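Local coordinates for putative antioxidant defense protein Mlr4105 (Mesorhizobium loti, PDB 3C1L) that probably has peroxiredoxin activity in antioxidant defence, as a member of the AhpD-like carboxymuconolactone decarboxylase family, at residues Ala76-Ser79 against Tyr85-Thr88; Ser117-Ala122 against Ala148-Arg153. All blocks are in the same frame, centred on the assembly; numbering follows the deposited sequence.

Interaction 1 (Ala76-Ser79 against Tyr85-Thr88)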
loop_
_atom_site.group_PDB
_atom_site.type_symbol
_atom_site.label_atom_id
_atom_site.label_comp_id
_atom_site.label_asym_id
_atom_site.label_seq_id
_atom_site.Cartn_x
_atom_site.Cartn_y
_atom_site.Cartn_z
ATOM N N ALA B 76 -8.350 -7.734 16.633
ATOM C CA ALA B 76 -8.197 -7.792 15.180
ATOM C C ALA B 76 -7.650 -6.501 14.616
ATOM O O ALA B 76 -6.749 -6.513 13.763
ATOM C CB ALA B 76 -9.503 -8.161 14.505
ATOM N N VAL B 77 -8.173 -5.372 15.103
ATOM C CA VAL B 77 -7.690 -4.080 14.698
ATOM C C VAL B 77 -6.234 -3.844 15.145
ATOM O O VAL B 77 -5.413 -3.424 14.370
ATOM C CB VAL B 77 -8.541 -2.963 15.293
ATOM C CG1 VAL B 77 -7.819 -1.583 15.083
ATOM C CG2 VAL B 77 -9.919 -3.027 14.741
ATOM N N SER B 78 -5.949 -4.150 16.404
ATOM C CA SER B 78 -4.606 -4.071 16.991
ATOM C C SER B 78 -3.561 -4.957 16.310
ATOM O O SER B 78 -2.355 -4.611 16.282
ATOM C CB SER B 78 -4.683 -4.446 18.475
ATOM O OG SER B 78 -5.482 -3.543 19.202
ATOM N N SER B 79 -4.020 -6.082 15.761
ATOM C CA SER B 79 -3.182 -6.992 14.969
ATOM C C SER B 79 -2.757 -6.381 13.634
ATOM O O SER B 79 -1.603 -6.406 13.242
ATOM C CB SER B 79 -3.946 -8.275 14.665
ATOM O OG SER B 79 -3.057 -9.188 14.064
ATOM N N TYR B 85 0.817 -2.792 22.957
ATOM C CA TYR B 85 0.067 -2.522 24.164
ATOM C C TYR B 85 -1.238 -3.297 24.109
ATOM O O TYR B 85 -1.602 -4.070 25.036
ATOM C CB TYR B 85 -0.208 -1.001 24.391
ATOM C CG TYR B 85 -0.826 -0.804 25.771
ATOM C CD1 TYR B 85 -2.192 -0.985 25.988
ATOM C CD2 TYR B 85 -0.035 -0.545 26.862
ATOM C CE1 TYR B 85 -2.732 -0.884 27.287
ATOM C CE2 TYR B 85 -0.574 -0.432 28.151
ATOM C CZ TYR B 85 -1.911 -0.610 28.357
ATOM O OH TYR B 85 -2.393 -0.508 29.672
ATOM N N CYS B 86 -1.915 -3.122 22.992
ATOM C CA CYS B 86 -3.270 -3.559 22.874
ATOM C C CYS B 86 -3.365 -5.009 22.594
ATOM O O CYS B 86 -4.282 -5.655 23.105
ATOM C CB CYS B 86 -3.993 -2.774 21.809
ATOM S SG CYS B 86 -4.291 -1.042 22.302
ATOM N N LEU B 87 -2.401 -5.547 21.843
ATOM C CA LEU B 87 -2.386 -6.976 21.615
ATOM C C LEU B 87 -2.145 -7.769 22.911
ATOM O O LEU B 87 -2.766 -8.818 23.139
ATOM C CB LEU B 87 -1.377 -7.343 20.525
ATOM C CG LEU B 87 -1.778 -6.926 19.113
ATOM C CD1 LEU B 87 -0.636 -7.096 18.105
ATOM C CD2 LEU B 87 -3.029 -7.717 18.658
ATOM N N THR B 88 -1.255 -7.246 23.749
ATOM C CA THR B 88 -0.997 -7.800 25.054
ATOM C C THR B 88 -2.223 -7.791 25.991
ATOM O O THR B 88 -2.558 -8.828 26.581
ATOM C CB THR B 88 0.191 -7.071 25.697
ATOM O OG1 THR B 88 1.339 -7.335 24.915
ATOM C CG2 THR B 88 0.450 -7.516 27.158
#
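Ser78 meets Cys86 and Leu87 where two consecutive helices come together. Its OG lies 3.1 Å from Cys86 CB, a tight approach. The sulfur stands further off, with Cys86 SG 4.2 Å from Ser78 OG. Leu87 packs mainly on the backbone of the facing helix. Its two methyls divide over the Ser78-Ser79 peptide. Leu87 CD1 sits 3.5 Å from Ser78 O, while its CD2 rests 3.5 Å from Ser79 N. Leu87 CD2 is also 3.7 Å from Ser78 CB. The contact between the two segments is thus one of packing.

The Ser78 hydroxyl is fixed by its surroundings. OG lies beside its own backbone N (chi1 -63°), turned back to the preceding turn, where it bonds to Ala74 O. Asn169 of helix 152-175 bonds to the same OG through ND2 and also touches Cys86. Ser79 OG bonds to Val108 O. A second subunit packs alongside, with its His82 on Ser79 and its Met109 on Leu87.

All the touching residues are buried. A PEG molecule, probably from the crystallisation liquor, lies about 4 Å from the Cys86 side chain and may mark a pocket. The tight turn between helices 67-80 and 84-98, with Cys86 as the second cysteine of a Cys-X-X-Cys sequence, is typical of the AhpD-like fold, whose relatives use such a pair in redox chemistry.

Interaction 2 (Ser117-Ala122 against Ala148-Arg153)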
loop_
_atom_site.group_PDB
_atom_site.type_symbol
_atom_site.label_atom_id
_atom_site.label_comp_id
_atom_site.label_asym_id
_atom_site.label_seq_id
_atom_site.Cartn_x
_atom_site.Cartn_y
_atom_site.Cartn_z
ATOM N N SER B 117 -18.111 -18.097 13.661
ATOM C CA SER B 117 -19.422 -18.064 12.991
ATOM C C SER B 117 -19.372 -17.018 11.860
ATOM O O SER B 117 -18.461 -16.159 11.851
ATOM C CB SER B 117 -20.515 -17.705 13.999
ATOM O OG SER B 117 -20.333 -16.377 14.465
ATOM N N PRO B 118 -20.314 -17.100 10.886
ATOM C CA PRO B 118 -20.539 -16.088 9.840
ATOM C C PRO B 118 -20.722 -14.695 10.428
ATOM O O PRO B 118 -20.138 -13.759 9.947
ATOM C CB PRO B 118 -21.835 -16.588 9.154
ATOM C CG PRO B 118 -21.732 -18.018 9.228
ATOM C CD PRO B 118 -21.123 -18.306 10.616
ATOM N N ARG B 119 -21.469 -14.593 11.529
ATOM C CA ARG B 119 -21.656 -13.338 12.256
ATOM C C ARG B 119 -20.311 -12.717 12.684
ATOM O O ARG B 119 -20.048 -11.510 12.437
ATOM C CB ARG B 119 -22.505 -13.608 13.483
ATOM C CG ARG B 119 -22.800 -12.428 14.369
ATOM C CD ARG B 119 -23.364 -12.906 15.682
ATOM N NE ARG B 119 -23.082 -12.005 16.780
ATOM C CZ ARG B 119 -23.868 -10.995 17.152
ATOM N NH1 ARG B 119 -24.998 -10.717 16.515
ATOM N NH2 ARG B 119 -23.506 -10.241 18.173
ATOM N N GLN B 120 -19.464 -13.520 13.322
ATOM C CA GLN B 120 -18.151 -13.037 13.796
ATOM C C GLN B 120 -17.206 -12.671 12.657
ATOM O O GLN B 120 -16.491 -11.673 12.730
ATOM C CB GLN B 120 -17.480 -14.071 14.685
ATOM C CG GLN B 120 -18.177 -14.288 16.031
ATOM C CD GLN B 120 -17.714 -15.583 16.717
ATOM O OE1 GLN B 120 -17.463 -16.596 16.076
ATOM N NE2 GLN B 120 -17.631 -15.547 18.032
ATOM N N THR B 121 -17.204 -13.494 11.611
ATOM C CA THR B 121 -16.503 -13.194 10.382
ATOM C C THR B 121 -16.968 -11.852 9.761
ATOM O O THR B 121 -16.141 -11.053 9.373
ATOM C CB THR B 121 -16.619 -14.356 9.379
ATOM O OG1 THR B 121 -16.096 -15.540 9.990
ATOM C CG2 THR B 121 -15.874 -14.091 8.064
ATOM N N ALA B 122 -18.262 -11.621 9.631
ATOM C CA ALA B 122 -18.743 -10.409 9.008
ATOM C C ALA B 122 -18.308 -9.153 9.774
ATOM O O ALA B 122 -17.949 -8.144 9.178
ATOM C CB ALA B 122 -20.260 -10.450 8.826
ATOM N N ALA B 148 -25.677 -10.411 7.943
ATOM C CA ALA B 148 -25.145 -11.265 9.019
ATOM C C ALA B 148 -26.003 -11.182 10.308
ATOM O O ALA B 148 -25.725 -11.882 11.297
ATOM C CB ALA B 148 -23.704 -10.898 9.286
ATOM N N GLY B 149 -27.051 -10.347 10.287
ATOM C CA GLY B 149 -28.030 -10.251 11.371
ATOM C C GLY B 149 -27.920 -8.998 12.265
ATOM O O GLY B 149 -28.689 -8.843 13.209
ATOM N N PHE B 150 -27.003 -8.089 11.954
ATOM C CA PHE B 150 -26.713 -6.949 12.850
ATOM C C PHE B 150 -27.742 -5.852 12.647
ATOM O O PHE B 150 -28.166 -5.605 11.513
ATOM C CB PHE B 150 -25.320 -6.402 12.623
ATOM C CG PHE B 150 -24.224 -7.311 13.121
ATOM C CD1 PHE B 150 -24.068 -7.546 14.485
ATOM C CD2 PHE B 150 -23.339 -7.919 12.221
ATOM C CE1 PHE B 150 -23.044 -8.385 14.941
ATOM C CE2 PHE B 150 -22.340 -8.742 12.651
ATOM C CZ PHE B 150 -22.187 -8.983 14.026
ATOM N N SER B 151 -28.174 -5.226 13.747
ATOM C CA SER B 151 -29.077 -4.061 13.690
ATOM C C SER B 151 -28.259 -2.830 13.378
ATOM O O SER B 151 -27.041 -2.849 13.466
ATOM C CB SER B 151 -29.755 -3.837 15.029
ATOM O OG SER B 151 -28.768 -3.465 15.977
ATOM N N ASP B 152 -28.915 -1.729 13.047
ATOM C CA ASP B 152 -28.165 -0.476 12.879
ATOM C C ASP B 152 -27.446 -0.033 14.168
ATOM O O ASP B 152 -26.336 0.534 14.117
ATOM C CB ASP B 152 -29.078 0.605 12.295
ATOM C CG ASP B 152 -29.308 0.394 10.789
ATOM O OD1 ASP B 152 -28.966 -0.717 10.285
ATOM O OD2 ASP B 152 -29.816 1.314 10.109
ATOM N N ARG B 153 -28.037 -0.306 15.327
ATOM C CA ARG B 153 -27.345 -0.011 16.573
ATOM C C ARG B 153 -26.099 -0.907 16.758
ATOM O O ARG B 153 -25.055 -0.419 17.184
ATOM C CB ARG B 153 -28.292 -0.050 17.735
ATOM C CG ARG B 153 -27.663 0.254 19.081
ATOM C CD ARG B 153 -26.641 1.461 19.128
ATOM N NE ARG B 153 -25.668 1.162 20.170
ATOM C CZ ARG B 153 -25.967 1.099 21.476
ATOM N NH1 ARG B 153 -27.184 1.414 21.887
ATOM N NH2 ARG B 153 -25.023 0.754 22.381
HETATM O O HOH W 1 -25.984 -11.401 13.797
#
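Arg119 and Phe150 carry most of this contact, their side chains crossing at about a right angle. Phe150 CE1 lies over one face of the guanidinium, towards its rim, 3.4 Å from Arg119 NH1. The two planes are 42° apart, so this is not a parallel stack. The aliphatic part of the arginine adds to the packing, with Arg119 CG 3.5 Å from Phe150 CZ. Arg119 CG stands anti to the backbone N (chi1 180°) and the chain runs on extended to NE, which carries the guanidinium across to the ring. A small apolar contact lies beside it, Ala122 CB to Ala148 CB at 3.5 Å. Leu65 touches both Arg119 and Phe150.

Polar links run through one water. It accepts from Arg119 NH1 at 3.0 Å and donates to Ala148 O at 2.6 Å, and it sits above the centre of the Phe150 ring. Arg119 NH2 bonds to Gly64 O and has a long, weak ion pair with Asp69.

Helix ends frame the contact. Ser117 and Gln120 form a capping box: Gln120 N gives to Ser117 OG, and Ser117 N gives to Gln120 OE1 at 2.9 Å. Ser151 caps the next helix. Gly149, with positive phi, closes helix 139-147. The arrangement joins a capped helix start to a Schellman turn between two helices of this all-helical fold.

The contacts come in series along the chain, interaction 1 closing before interaction 2 opens. Their centres are about 21 Å apart, and their nearest atoms stay about 8 Å apart. The centre of interaction 1 is about 7 Å from the centre of the chain, that of interaction 2 about 19 Å. The helices that start at interaction 2 link them: helix 118-132 packs on Ala76 and Val77, and helix 152-175 on Val77, Tyr85 and Cys86. One contact thus belongs to the buried core, where helices 67-80 and 84-98 meet, the other to the periphery. Each lies near a different neighbouring subunit of the six-chain assembly.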